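Enoyl-CoA hydratase subunit I (Geobacillus kaustophilus, PDB 2PBP) probably catalyses the reversible addition of water to enoyl-CoA thioesters, as a hydro-lyase of the enoyl-CoA hydratase/isomerase family. Local coordinates at residues V15-L20 / E189-A194; A39-F44 / R51-T56; L113-D118 / F128-V133; L119-S124 / E184-E189. All coordinates share one frame; numbering follows the deposited sequence.

Interaction 1: V15-L20 / E189-A194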
loop_
_atom_site.group_PDB
_atom_site.type_symbol
_atom_site.label_atom_id
_atom_site.label_comp_id
_atom_site.label_asym_id
_atom_site.label_seq_id
_atom_site.Cartn_x
_atom_site.Cartn_y
_atom_site.Cartn_z
ATOM N N VAL A 15 -4.790 5.668 -24.107
ATOM C CA VAL A 15 -3.804 4.660 -23.724
ATOM C C VAL A 15 -2.654 4.597 -24.730
ATOM O O VAL A 15 -2.873 4.417 -25.928
ATOM C CB VAL A 15 -4.458 3.252 -23.625
ATOM C CG1 VAL A 15 -3.417 2.209 -23.228
ATOM C CG2 VAL A 15 -5.589 3.279 -22.604
ATOM N N GLY A 16 -1.429 4.762 -24.237
ATOM C CA GLY A 16 -0.271 4.695 -25.107
ATOM C C GLY A 16 0.314 3.301 -24.982
ATOM O O GLY A 16 0.528 2.814 -23.871
ATOM N N ILE A 17 0.558 2.654 -26.118
ATOM C CA ILE A 17 1.110 1.305 -26.118
ATOM C C ILE A 17 2.524 1.275 -26.690
ATOM O O ILE A 17 2.793 1.843 -27.748
ATOM C CB ILE A 17 0.229 0.328 -26.955
ATOM C CG1 ILE A 17 -1.222 0.367 -26.466
ATOM C CG2 ILE A 17 0.783 -1.086 -26.863
ATOM C CD1 ILE A 17 -1.488 -0.000 -24.989
ATOM N N ILE A 18 3.426 0.613 -25.977
ATOM C CA ILE A 18 4.793 0.464 -26.445
ATOM C C ILE A 18 5.040 -1.037 -26.555
ATOM O O ILE A 18 5.026 -1.760 -25.557
ATOM C CB ILE A 18 5.808 1.090 -25.469
ATOM C CG1 ILE A 18 5.602 2.610 -25.418
ATOM C CG2 ILE A 18 7.221 0.752 -25.912
ATOM C CD1 ILE A 18 6.296 3.314 -24.254
ATOM N N GLU A 19 5.237 -1.504 -27.780
ATOM C CA GLU A 19 5.469 -2.916 -28.031
ATOM C C GLU A 19 6.923 -3.164 -28.400
ATOM O O GLU A 19 7.418 -2.622 -29.388
ATOM C CB GLU A 19 4.546 -3.394 -29.163
ATOM C CG GLU A 19 4.869 -4.775 -29.710
ATOM C CD GLU A 19 3.970 -5.164 -30.875
ATOM O OE1 GLU A 19 3.540 -4.258 -31.621
ATOM O OE2 GLU A 19 3.707 -6.372 -31.053
ATOM N N LEU A 20 7.617 -3.962 -27.592
ATOM C CA LEU A 20 9.008 -4.289 -27.896
ATOM C C LEU A 20 8.908 -5.071 -29.200
ATOM O O LEU A 20 8.144 -6.037 -29.289
ATOM C CB LEU A 20 9.617 -5.150 -26.786
ATOM C CG LEU A 20 9.469 -4.580 -25.370
ATOM C CD1 LEU A 20 10.320 -5.386 -24.398
ATOM C CD2 LEU A 20 9.890 -3.121 -25.354
ATOM N N GLU A 189 -7.831 -7.828 -22.135
ATOM C CA GLU A 189 -8.034 -7.570 -20.714
ATOM C C GLU A 189 -7.208 -6.383 -20.223
ATOM O O GLU A 189 -7.702 -5.557 -19.458
ATOM C CB GLU A 189 -7.692 -8.814 -19.891
ATOM C CG GLU A 189 -8.667 -9.969 -20.085
ATOM C CD GLU A 189 -10.084 -9.616 -19.662
ATOM O OE1 GLU A 189 -10.257 -9.117 -18.531
ATOM O OE2 GLU A 189 -11.024 -9.841 -20.455
ATOM N N THR A 190 -5.955 -6.302 -20.658
ATOM C CA THR A 190 -5.085 -5.203 -20.241
ATOM C C THR A 190 -5.617 -3.861 -20.738
ATOM O O THR A 190 -5.642 -2.884 -19.993
ATOM C CB THR A 190 -3.642 -5.386 -20.763
ATOM O OG1 THR A 190 -3.115 -6.631 -20.287
ATOM C CG2 THR A 190 -2.750 -4.254 -20.264
ATOM N N MET A 191 -6.045 -3.814 -21.996
ATOM C CA MET A 191 -6.568 -2.574 -22.557
ATOM C C MET A 191 -7.877 -2.161 -21.888
ATOM O O MET A 191 -8.167 -0.971 -21.756
ATOM C CB MET A 191 -6.766 -2.712 -24.067
ATOM C CG MET A 191 -5.463 -2.851 -24.843
ATOM S SD MET A 191 -4.322 -1.475 -24.541
ATOM C CE MET A 191 -5.231 -0.115 -25.291
ATOM N N ARG A 192 -8.670 -3.141 -21.469
ATOM C CA ARG A 192 -9.923 -2.832 -20.797
ATOM C C ARG A 192 -9.600 -2.179 -19.457
ATOM O O ARG A 192 -10.219 -1.187 -19.070
ATOM C CB ARG A 192 -10.742 -4.103 -20.575
ATOM C CG ARG A 192 -12.065 -3.864 -19.877
ATOM C CD ARG A 192 -12.989 -5.063 -20.028
ATOM N NE ARG A 192 -13.259 -5.356 -21.432
ATOM C CZ ARG A 192 -12.829 -6.442 -22.066
ATOM N NH1 ARG A 192 -12.103 -7.345 -21.421
ATOM N NH2 ARG A 192 -13.121 -6.624 -23.347
ATOM N N LEU A 193 -8.619 -2.740 -18.757
ATOM C CA LEU A 193 -8.197 -2.209 -17.465
ATOM C C LEU A 193 -7.630 -0.800 -17.634
ATOM O O LEU A 193 -7.973 0.114 -16.880
ATOM C CB LEU A 193 -7.133 -3.118 -16.839
ATOM C CG LEU A 193 -6.450 -2.590 -15.575
ATOM C CD1 LEU A 193 -7.482 -2.402 -14.466
ATOM C CD2 LEU A 193 -5.363 -3.565 -15.141
ATOM N N ALA A 194 -6.764 -0.630 -18.630
ATOM C CA ALA A 194 -6.154 0.668 -18.896
ATOM C C ALA A 194 -7.240 1.676 -19.254
ATOM O O ALA A 194 -7.179 2.840 -18.850
ATOM C CB ALA A 194 -5.144 0.550 -20.035
#

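Interaction 2: A39-F44 / R51-T56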
loop_
_atom_site.group_PDB
_atom_site.type_symbol
_atom_site.label_atom_id
_atom_site.label_comp_id
_atom_site.label_asym_id
_atom_site.label_seq_id
_atom_site.Cartn_x
_atom_site.Cartn_y
_atom_site.Cartn_z
ATOM N N ALA A 39 13.057 6.486 -24.201
ATOM C CA ALA A 39 12.658 7.596 -25.051
ATOM C C ALA A 39 11.158 7.550 -25.335
ATOM O O ALA A 39 10.470 8.564 -25.239
ATOM C CB ALA A 39 13.443 7.562 -26.354
ATOM N N ALA A 40 10.656 6.368 -25.674
ATOM C CA ALA A 40 9.236 6.207 -25.977
ATOM C C ALA A 40 8.366 6.456 -24.748
ATOM O O ALA A 40 7.335 7.130 -24.833
ATOM C CB ALA A 40 8.972 4.808 -26.527
ATOM N N VAL A 41 8.777 5.912 -23.606
ATOM C CA VAL A 41 8.012 6.096 -22.378
ATOM C C VAL A 41 7.996 7.556 -21.928
ATOM O O VAL A 41 6.956 8.072 -21.526
ATOM C CB VAL A 41 8.565 5.218 -21.233
ATOM C CG1 VAL A 41 7.845 5.543 -19.932
ATOM C CG2 VAL A 41 8.377 3.745 -21.576
ATOM N N GLU A 42 9.142 8.230 -21.990
ATOM C CA GLU A 42 9.182 9.624 -21.578
ATOM C C GLU A 42 8.324 10.484 -22.505
ATOM O O GLU A 42 7.719 11.459 -22.065
ATOM C CB GLU A 42 10.626 10.141 -21.533
ATOM C CG GLU A 42 11.481 9.448 -20.469
ATOM C CD GLU A 42 12.826 10.117 -20.259
ATOM O OE1 GLU A 42 13.353 10.712 -21.223
ATOM O OE2 GLU A 42 13.366 10.035 -19.135
ATOM N N ALA A 43 8.256 10.109 -23.778
ATOM C CA ALA A 43 7.450 10.852 -24.743
ATOM C C ALA A 43 5.971 10.762 -24.360
ATOM O O ALA A 43 5.269 11.773 -24.315
ATOM C CB ALA A 43 7.664 10.296 -26.138
ATOM N N PHE A 44 5.502 9.548 -24.086
ATOM C CA PHE A 44 4.111 9.351 -23.691
ATOM C C PHE A 44 3.850 9.991 -22.324
ATOM O O PHE A 44 2.756 10.488 -22.064
ATOM C CB PHE A 44 3.764 7.856 -23.610
ATOM C CG PHE A 44 3.414 7.220 -24.937
ATOM C CD1 PHE A 44 2.820 7.963 -25.955
ATOM C CD2 PHE A 44 3.620 5.858 -25.140
ATOM C CE1 PHE A 44 2.433 7.356 -27.152
ATOM C CE2 PHE A 44 3.238 5.239 -26.330
ATOM C CZ PHE A 44 2.642 5.991 -27.339
ATOM N N ARG A 51 -3.120 8.881 -20.677
ATOM C CA ARG A 51 -3.403 8.717 -19.259
ATOM C C ARG A 51 -2.856 7.415 -18.687
ATOM O O ARG A 51 -2.682 7.286 -17.475
ATOM C CB ARG A 51 -4.911 8.790 -19.026
ATOM C CG ARG A 51 -5.525 10.098 -19.490
ATOM C CD ARG A 51 -6.985 10.202 -19.079
ATOM N NE ARG A 51 -7.530 11.525 -19.365
ATOM C CZ ARG A 51 -8.696 11.967 -18.904
ATOM N NH1 ARG A 51 -9.448 11.189 -18.131
ATOM N NH2 ARG A 51 -9.108 13.190 -19.211
ATOM N N VAL A 52 -2.593 6.450 -19.564
ATOM C CA VAL A 52 -2.050 5.158 -19.152
ATOM C C VAL A 52 -1.089 4.663 -20.227
ATOM O O VAL A 52 -1.339 4.826 -21.423
ATOM C CB VAL A 52 -3.166 4.094 -18.965
ATOM C CG1 VAL A 52 -2.576 2.811 -18.379
ATOM C CG2 VAL A 52 -4.264 4.633 -18.058
ATOM N N ILE A 53 0.015 4.072 -19.790
ATOM C CA ILE A 53 1.016 3.536 -20.700
ATOM C C ILE A 53 1.074 2.031 -20.482
ATOM O O ILE A 53 1.157 1.565 -19.345
ATOM C CB ILE A 53 2.412 4.139 -20.411
ATOM C CG1 ILE A 53 2.378 5.654 -20.628
ATOM C CG2 ILE A 53 3.468 3.475 -21.291
ATOM C CD1 ILE A 53 3.574 6.413 -20.057
ATOM N N VAL A 54 1.017 1.275 -21.572
ATOM C CA VAL A 54 1.081 -0.180 -21.498
ATOM C C VAL A 54 2.318 -0.677 -22.239
ATOM O O VAL A 54 2.566 -0.279 -23.376
ATOM C CB VAL A 54 -0.172 -0.835 -22.129
ATOM C CG1 VAL A 54 0.005 -2.351 -22.201
ATOM C CG2 VAL A 54 -1.406 -0.489 -21.309
ATOM N N LEU A 55 3.094 -1.530 -21.578
ATOM C CA LEU A 55 4.291 -2.102 -22.180
ATOM C C LEU A 55 4.019 -3.577 -22.431
ATOM O O LEU A 55 3.459 -4.265 -21.576
ATOM C CB LEU A 55 5.495 -1.993 -21.242
ATOM C CG LEU A 55 5.939 -0.633 -20.709
ATOM C CD1 LEU A 55 7.223 -0.819 -19.911
ATOM C CD2 LEU A 55 6.159 0.338 -21.856
ATOM N N THR A 56 4.412 -4.062 -23.601
ATOM C CA THR A 56 4.222 -5.465 -23.920
ATOM C C THR A 56 5.241 -5.881 -24.975
ATOM O O THR A 56 5.893 -5.033 -25.588
ATOM C CB THR A 56 2.786 -5.736 -24.425
ATOM O OG1 THR A 56 2.509 -7.138 -24.337
ATOM C CG2 THR A 56 2.627 -5.287 -25.872
#

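Interaction 3: L113-D118 / F128-V133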
loop_
_atom_site.group_PDB
_atom_site.type_symbol
_atom_site.label_atom_id
_atom_site.label_comp_id
_atom_site.label_asym_id
_atom_site.label_seq_id
_atom_site.Cartn_x
_atom_site.Cartn_y
_atom_site.Cartn_z
ATOM N N LEU A 113 12.023 -4.929 -16.056
ATOM C CA LEU A 113 11.187 -3.984 -16.792
ATOM C C LEU A 113 9.745 -4.090 -16.287
ATOM O O LEU A 113 9.085 -3.078 -16.044
ATOM C CB LEU A 113 11.238 -4.274 -18.297
ATOM C CG LEU A 113 10.386 -3.371 -19.196
ATOM C CD1 LEU A 113 10.835 -1.913 -19.060
ATOM C CD2 LEU A 113 10.512 -3.832 -20.644
ATOM N N ALA A 114 9.255 -5.315 -16.120
ATOM C CA ALA A 114 7.893 -5.505 -15.631
ATOM C C ALA A 114 7.750 -4.926 -14.221
ATOM O O ALA A 114 6.756 -4.269 -13.909
ATOM C CB ALA A 114 7.527 -6.988 -15.628
ATOM N N LEU A 115 8.751 -5.161 -13.378
ATOM C CA LEU A 115 8.720 -4.664 -12.007
ATOM C C LEU A 115 8.737 -3.135 -11.950
ATOM O O LEU A 115 8.272 -2.542 -10.975
ATOM C CB LEU A 115 9.899 -5.240 -11.209
ATOM C CG LEU A 115 9.847 -6.752 -10.942
ATOM C CD1 LEU A 115 11.170 -7.222 -10.365
ATOM C CD2 LEU A 115 8.699 -7.075 -9.986
ATOM N N SER A 116 9.264 -2.503 -12.996
ATOM C CA SER A 116 9.326 -1.045 -13.061
ATOM C C SER A 116 7.948 -0.442 -13.343
ATOM O O SER A 116 7.740 0.754 -13.164
ATOM C CB SER A 116 10.315 -0.595 -14.142
ATOM O OG SER A 116 11.632 -1.021 -13.841
ATOM N N CYS A 117 7.009 -1.270 -13.788
ATOM C CA CYS A 117 5.661 -0.790 -14.065
ATOM C C CYS A 117 4.860 -0.770 -12.766
ATOM O O CYS A 117 5.277 -1.356 -11.769
ATOM C CB CYS A 117 4.983 -1.685 -15.105
ATOM S SG CYS A 117 5.775 -1.576 -16.738
ATOM N N ASP A 118 3.715 -0.093 -12.777
ATOM C CA ASP A 118 2.880 0.016 -11.579
ATOM C C ASP A 118 1.980 -1.182 -11.325
ATOM O O ASP A 118 1.698 -1.525 -10.173
ATOM C CB ASP A 118 2.026 1.277 -11.663
ATOM C CG ASP A 118 2.855 2.511 -11.916
ATOM O OD1 ASP A 118 3.802 2.751 -11.136
ATOM O OD2 ASP A 118 2.568 3.236 -12.895
ATOM N N PHE A 128 8.700 -15.514 -14.895
ATOM C CA PHE A 128 9.572 -14.446 -14.421
ATOM C C PHE A 128 10.775 -15.051 -13.717
ATOM O O PHE A 128 10.643 -16.032 -12.988
ATOM C CB PHE A 128 8.815 -13.554 -13.434
ATOM C CG PHE A 128 7.538 -12.987 -13.983
ATOM C CD1 PHE A 128 7.525 -11.741 -14.604
ATOM C CD2 PHE A 128 6.342 -13.697 -13.877
ATOM C CE1 PHE A 128 6.343 -11.207 -15.110
ATOM C CE2 PHE A 128 5.153 -13.174 -14.380
ATOM C CZ PHE A 128 5.152 -11.925 -14.998
ATOM N N GLY A 129 11.948 -14.470 -13.926
ATOM C CA GLY A 129 13.126 -15.004 -13.268
ATOM C C GLY A 129 14.376 -14.177 -13.476
ATOM O O GLY A 129 14.406 -13.282 -14.323
ATOM N N PHE A 130 15.407 -14.491 -12.698
ATOM C CA PHE A 130 16.694 -13.807 -12.766
ATOM C C PHE A 130 17.794 -14.844 -12.958
ATOM O O PHE A 130 18.437 -15.270 -12.000
ATOM C CB PHE A 130 16.944 -13.024 -11.477
ATOM C CG PHE A 130 16.065 -11.821 -11.323
ATOM C CD1 PHE A 130 16.154 -10.763 -12.223
ATOM C CD2 PHE A 130 15.142 -11.746 -10.286
ATOM C CE1 PHE A 130 15.335 -9.644 -12.092
ATOM C CE2 PHE A 130 14.318 -10.632 -10.145
ATOM C CZ PHE A 130 14.416 -9.578 -11.051
ATOM N N PRO A 131 18.019 -15.264 -14.208
ATOM C CA PRO A 131 19.044 -16.261 -14.515
ATOM C C PRO A 131 20.467 -15.710 -14.502
ATOM O O PRO A 131 21.420 -16.460 -14.715
ATOM C CB PRO A 131 18.623 -16.762 -15.893
ATOM C CG PRO A 131 18.096 -15.517 -16.534
ATOM C CD PRO A 131 17.258 -14.903 -15.420
ATOM N N GLU A 132 20.607 -14.412 -14.234
ATOM C CA GLU A 132 21.923 -13.772 -14.208
ATOM C C GLU A 132 22.946 -14.508 -13.354
ATOM O O GLU A 132 24.115 -14.611 -13.728
ATOM C CB GLU A 132 21.828 -12.322 -13.712
ATOM C CG GLU A 132 21.196 -11.357 -14.697
ATOM C CD GLU A 132 19.728 -11.113 -14.414
ATOM O OE1 GLU A 132 19.036 -12.065 -14.004
ATOM O OE2 GLU A 132 19.263 -9.970 -14.613
ATOM N N VAL A 133 22.512 -15.014 -12.204
ATOM C CA VAL A 133 23.420 -15.717 -11.304
ATOM C C VAL A 133 24.109 -16.912 -11.964
ATOM O O VAL A 133 25.262 -17.223 -11.648
ATOM C CB VAL A 133 22.683 -16.189 -10.022
ATOM C CG1 VAL A 133 21.579 -17.179 -10.375
ATOM C CG2 VAL A 133 23.674 -16.816 -9.054
#

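Interaction 4: L119-S124 / E184-E189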
loop_
_atom_site.group_PDB
_atom_site.type_symbol
_atom_site.label_atom_id
_atom_site.label_comp_id
_atom_site.label_asym_id
_atom_site.label_seq_id
_atom_site.Cartn_x
_atom_site.Cartn_y
_atom_site.Cartn_z
ATOM N N LEU A 119 1.508 -1.793 -12.404
ATOM C CA LEU A 119 0.643 -2.963 -12.325
ATOM C C LEU A 119 1.123 -3.933 -13.382
ATOM O O LEU A 119 1.650 -3.520 -14.419
ATOM C CB LEU A 119 -0.813 -2.600 -12.631
ATOM C CG LEU A 119 -1.528 -1.546 -11.785
ATOM C CD1 LEU A 119 -2.911 -1.296 -12.360
ATOM C CD2 LEU A 119 -1.623 -2.014 -10.342
ATOM N N ILE A 120 0.930 -5.222 -13.129
ATOM C CA ILE A 120 1.339 -6.236 -14.091
ATOM C C ILE A 120 0.185 -7.194 -14.384
ATOM O O ILE A 120 -0.361 -7.810 -13.473
ATOM C CB ILE A 120 2.532 -7.071 -13.571
ATOM C CG1 ILE A 120 3.730 -6.168 -13.267
ATOM C CG2 ILE A 120 2.906 -8.132 -14.601
ATOM C CD1 ILE A 120 4.828 -6.817 -12.427
ATOM N N VAL A 121 -0.194 -7.294 -15.654
ATOM C CA VAL A 121 -1.242 -8.220 -16.075
ATOM C C VAL A 121 -0.452 -9.259 -16.848
ATOM O O VAL A 121 0.250 -8.920 -17.803
ATOM C CB VAL A 121 -2.263 -7.558 -17.012
ATOM C CG1 VAL A 121 -3.278 -8.594 -17.484
ATOM C CG2 VAL A 121 -2.964 -6.415 -16.291
ATOM N N ALA A 122 -0.553 -10.521 -16.442
ATOM C CA ALA A 122 0.220 -11.562 -17.098
ATOM C C ALA A 122 -0.582 -12.652 -17.778
ATOM O O ALA A 122 -1.695 -12.984 -17.372
ATOM C CB ALA A 122 1.183 -12.196 -16.091
ATOM N N SER A 123 0.019 -13.196 -18.829
ATOM C CA SER A 123 -0.552 -14.296 -19.586
ATOM C C SER A 123 -0.133 -15.570 -18.867
ATOM O O SER A 123 0.750 -15.548 -18.009
ATOM C CB SER A 123 0.015 -14.316 -21.007
ATOM O OG SER A 123 -0.108 -15.605 -21.589
ATOM N N SER A 124 -0.771 -16.680 -19.220
ATOM C CA SER A 124 -0.423 -17.962 -18.634
ATOM C C SER A 124 0.903 -18.401 -19.254
ATOM O O SER A 124 1.568 -19.307 -18.763
ATOM C CB SER A 124 -1.514 -18.994 -18.934
ATOM O OG SER A 124 -2.740 -18.646 -18.319
ATOM N N GLU A 184 -4.529 -15.469 -25.363
ATOM C CA GLU A 184 -5.331 -14.742 -26.338
ATOM C C GLU A 184 -6.228 -13.650 -25.757
ATOM O O GLU A 184 -6.847 -12.901 -26.505
ATOM C CB GLU A 184 -6.172 -15.715 -27.176
ATOM C CG GLU A 184 -7.406 -16.294 -26.496
ATOM C CD GLU A 184 -7.086 -17.161 -25.295
ATOM O OE1 GLU A 184 -5.995 -17.773 -25.262
ATOM O OE2 GLU A 184 -7.943 -17.249 -24.389
ATOM N N LEU A 185 -6.285 -13.553 -24.432
ATOM C CA LEU A 185 -7.114 -12.540 -23.780
ATOM C C LEU A 185 -6.282 -11.456 -23.101
ATOM O O LEU A 185 -6.824 -10.455 -22.635
ATOM C CB LEU A 185 -8.016 -13.190 -22.726
ATOM C CG LEU A 185 -9.047 -14.212 -23.207
ATOM C CD1 LEU A 185 -9.785 -14.798 -22.007
ATOM C CD2 LEU A 185 -10.018 -13.540 -24.160
ATOM N N LEU A 186 -4.969 -11.653 -23.051
ATOM C CA LEU A 186 -4.075 -10.703 -22.389
ATOM C C LEU A 186 -4.231 -9.236 -22.794
ATOM O O LEU A 186 -4.496 -8.380 -21.945
ATOM C CB LEU A 186 -2.614 -11.127 -22.587
ATOM C CG LEU A 186 -1.584 -10.157 -21.995
ATOM C CD1 LEU A 186 -1.804 -10.032 -20.491
ATOM C CD2 LEU A 186 -0.184 -10.645 -22.296
ATOM N N MET A 187 -4.058 -8.935 -24.078
ATOM C CA MET A 187 -4.168 -7.550 -24.532
ATOM C C MET A 187 -5.563 -6.979 -24.341
ATOM O O MET A 187 -5.719 -5.833 -23.915
ATOM C CB MET A 187 -3.748 -7.421 -25.999
ATOM C CG MET A 187 -2.250 -7.579 -26.218
ATOM S SD MET A 187 -1.271 -6.552 -25.082
ATOM C CE MET A 187 -1.645 -4.918 -25.682
ATOM N N GLU A 188 -6.578 -7.777 -24.658
ATOM C CA GLU A 188 -7.957 -7.335 -24.505
ATOM C C GLU A 188 -8.220 -6.950 -23.054
ATOM O O GLU A 188 -8.766 -5.879 -22.770
ATOM C CB GLU A 188 -8.913 -8.454 -24.911
ATOM C CG GLU A 188 -10.374 -8.115 -24.714
ATOM C CD GLU A 188 -11.264 -9.335 -24.840
ATOM O OE1 GLU A 188 -11.143 -10.052 -25.852
ATOM O OE2 GLU A 188 -12.083 -9.572 -23.927
ATOM N N GLU A 189 -7.831 -7.828 -22.135
ATOM C CA GLU A 189 -8.034 -7.570 -20.714
ATOM C C GLU A 189 -7.208 -6.383 -20.223
ATOM O O GLU A 189 -7.702 -5.557 -19.458
ATOM C CB GLU A 189 -7.692 -8.814 -19.891
ATOM C CG GLU A 189 -8.667 -9.969 -20.085
ATOM C CD GLU A 189 -10.084 -9.616 -19.662
ATOM O OE1 GLU A 189 -10.257 -9.117 -18.531
ATOM O OE2 GLU A 189 -11.024 -9.841 -20.455
#

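Interaction 1: V15-L20 / E189-A194
The thioether end of M191 packs against V15 and I17. I17 and M191 meet tip to tip, with I17 CD1 only 3.2 Å from M191 SD. This is a tight approach for a methyl and a sulfur. The terminal methyl CE of M191 continues past the sulfur and lies 3.6 Å from V15 CG1. M191 does not aim its CB at the strand. Its chain bends twice, at chi2 and chi3, and these bends bring the sulfur and methyl over to it. V15 is shared between two partners. Its CG2 methyl rests 3.8 Å from A194 CB, one helical turn on from M191. Its CG1 methyl, anti to the backbone N (chi1 180°), reaches both M191 CE and A194 CB. With an alanine here both methyls go, and the change would probably open a gap beside A194 and let the M191 methyl turn more freely. No hydrogen bond crosses the contact.

The next shell is also largely apolar. V54 of the neighbouring strand touches both V15 and I17, and V52 lies against A194. M191 also touches E12 on the edge strand 7-12. Strand 15-20 runs roughly antiparallel to the helix, at 145°, with axes 9.9 Å apart. This is helix-on-sheet packing within the crotonase fold, with helix 186-198 laid across one face of the central sheet.

Interaction 2: A39-F44 / R51-T56
I53 overlaps the helix with the end of its side chain. Its CD1 methyl lies 3.8 Å from F44 CB, and its CG1 follows at 4.0 Å from the same F44 CB. The contact uses the base of the phenylalanine and not its ring. The same I53 CD1 also lies 4.0 Å from the backbone O of V41, so the methyl sits close to the helix backbone. Chi1 of -62° sets I53 CG1 anti to its own carbonyl carbon, and with chi2 extended the chain reaches up to the helix.

The helix and strand belong to the beta-alpha-beta unit made by strand 15-20, helix 31-46 and strand 52-57. The two strands are parallel neighbours in the central sheet, and the helix between them returns over one face. It therefore runs nearly antiparallel to strand 52-57, at 162°, with axes 9.7 Å apart.

V41 makes the second part of the contact. Its CG2 methyl meets L55 CD2 at 4.1 Å, and the two side chains are nearly perpendicular. V41 CG1 stands further off, 4.4 Å from I53 CD1. I18 of the preceding strand touches V41, F44 and L55, and M98 of strand 98-102 packs on V41 and I53. All four residues that touch are buried. On the other face of the sheet, V54 packs against T190 and V52 against L197 of helix 186-198.

Interaction 3: L113-D118 / F128-V133
The rings of F128 and F130 are each met at an edge, near the ring plane, by an aliphatic group of the helix. A114 CB comes to F128 CE1 at 4.4 Å, and L115 CD1 comes to F130 CZ at 4.1 Å. L115 and F130 point at one another from the two sides of the contact, so the leucine methyl ends at the far corner of the phenyl ring. L115 does not aim its CB at F130. Chi1 of -68° places its CG anti to the carbonyl carbon, and the extended chi2 brings CD1 to the ring. E132 OE1 lies in the plane of the F130 ring, at its edge, 3.6 Å from F130 CD1. F111 stacks on one face of F130 and also meets the F128 ring, with planes at about 45°.

The contact joins the later part of helix 109-115 to strand 127-129 and the turn after it, in the second, smaller sheet of the crotonase fold. In relatives of this family the start of the corresponding helix supplies a backbone N-H to the oxyanion hole that holds the thioester carbonyl. The same role is likely here, though the contact lies further along the helix.

Neither pair is close, and no hydrogen bond links the two segments. Further packing comes from V102, which touches A114 and F128, and from L147, which touches F130. The subunit interface is also near: NZ of K154 of the second subunit is hydrogen-bonded to the backbone O atoms of L115 and C117.

Interaction 4: L119-S124 / E184-E189
L186 presses its branched end on V121 and S123, where helix 186-198 begins its path over the central sheet of the crotonase fold. The strand it meets, 119-123, lies next to the edge strand 179-181, and the helix follows that edge strand in the chain. The tight part is around one methyl. L186 CD1 lies 3.6 Å from V121 CG1 and at the same distance from the backbone O of V121. It also comes within 4.0 Å of the carbonyl carbon of A122. V121 and L186 lie alongside one another, pointing opposite ways. L186 CG stands anti to its backbone N (chi1 177°), which carries the two methyls over to the strand. The second methyl is less closely held, with L186 CD2 3.9 Å from S123 CB. V181 also touches L186, and V121 is further covered by T190 and L193 of the same helix.

The other side of the helix start is open to solvent and charged. E184 and E188 are exposed, and neither touches the strand. E189 starts towards the strand with its CB, but its carboxylate turns away. There it forms salt bridges with R179 through OE1 and with R192 through OE2, and E188 has its own salt bridge to R192. S123 OG is hydrogen-bonded to the backbone N of A125. E189 N is hydrogen-bonded to the backbone O of L185 at 2.9 Å.

Interactions 1 and 4 use successive turns of helix 186-198 and share E189. One covers strand 15-20 and the other strand 119-123, on the same face of the central sheet. Interaction 2 lies on the opposite face, under helix 31-46, and G16 joins it to interaction 1 through probable backbone hydrogen bonds with V52 and V54. Interaction 3 belongs to the smaller sheet, and its segments alternate with those of interaction 4 along the chain. It reaches the larger sheet where F128 packs on A122. All four contacts are buried and apolar. Interaction 1 adds a sulfur, interaction 3 is aromatic, and interaction 4 has a charged solvent flank. Interactions 3 and 4 also reach the second subunit.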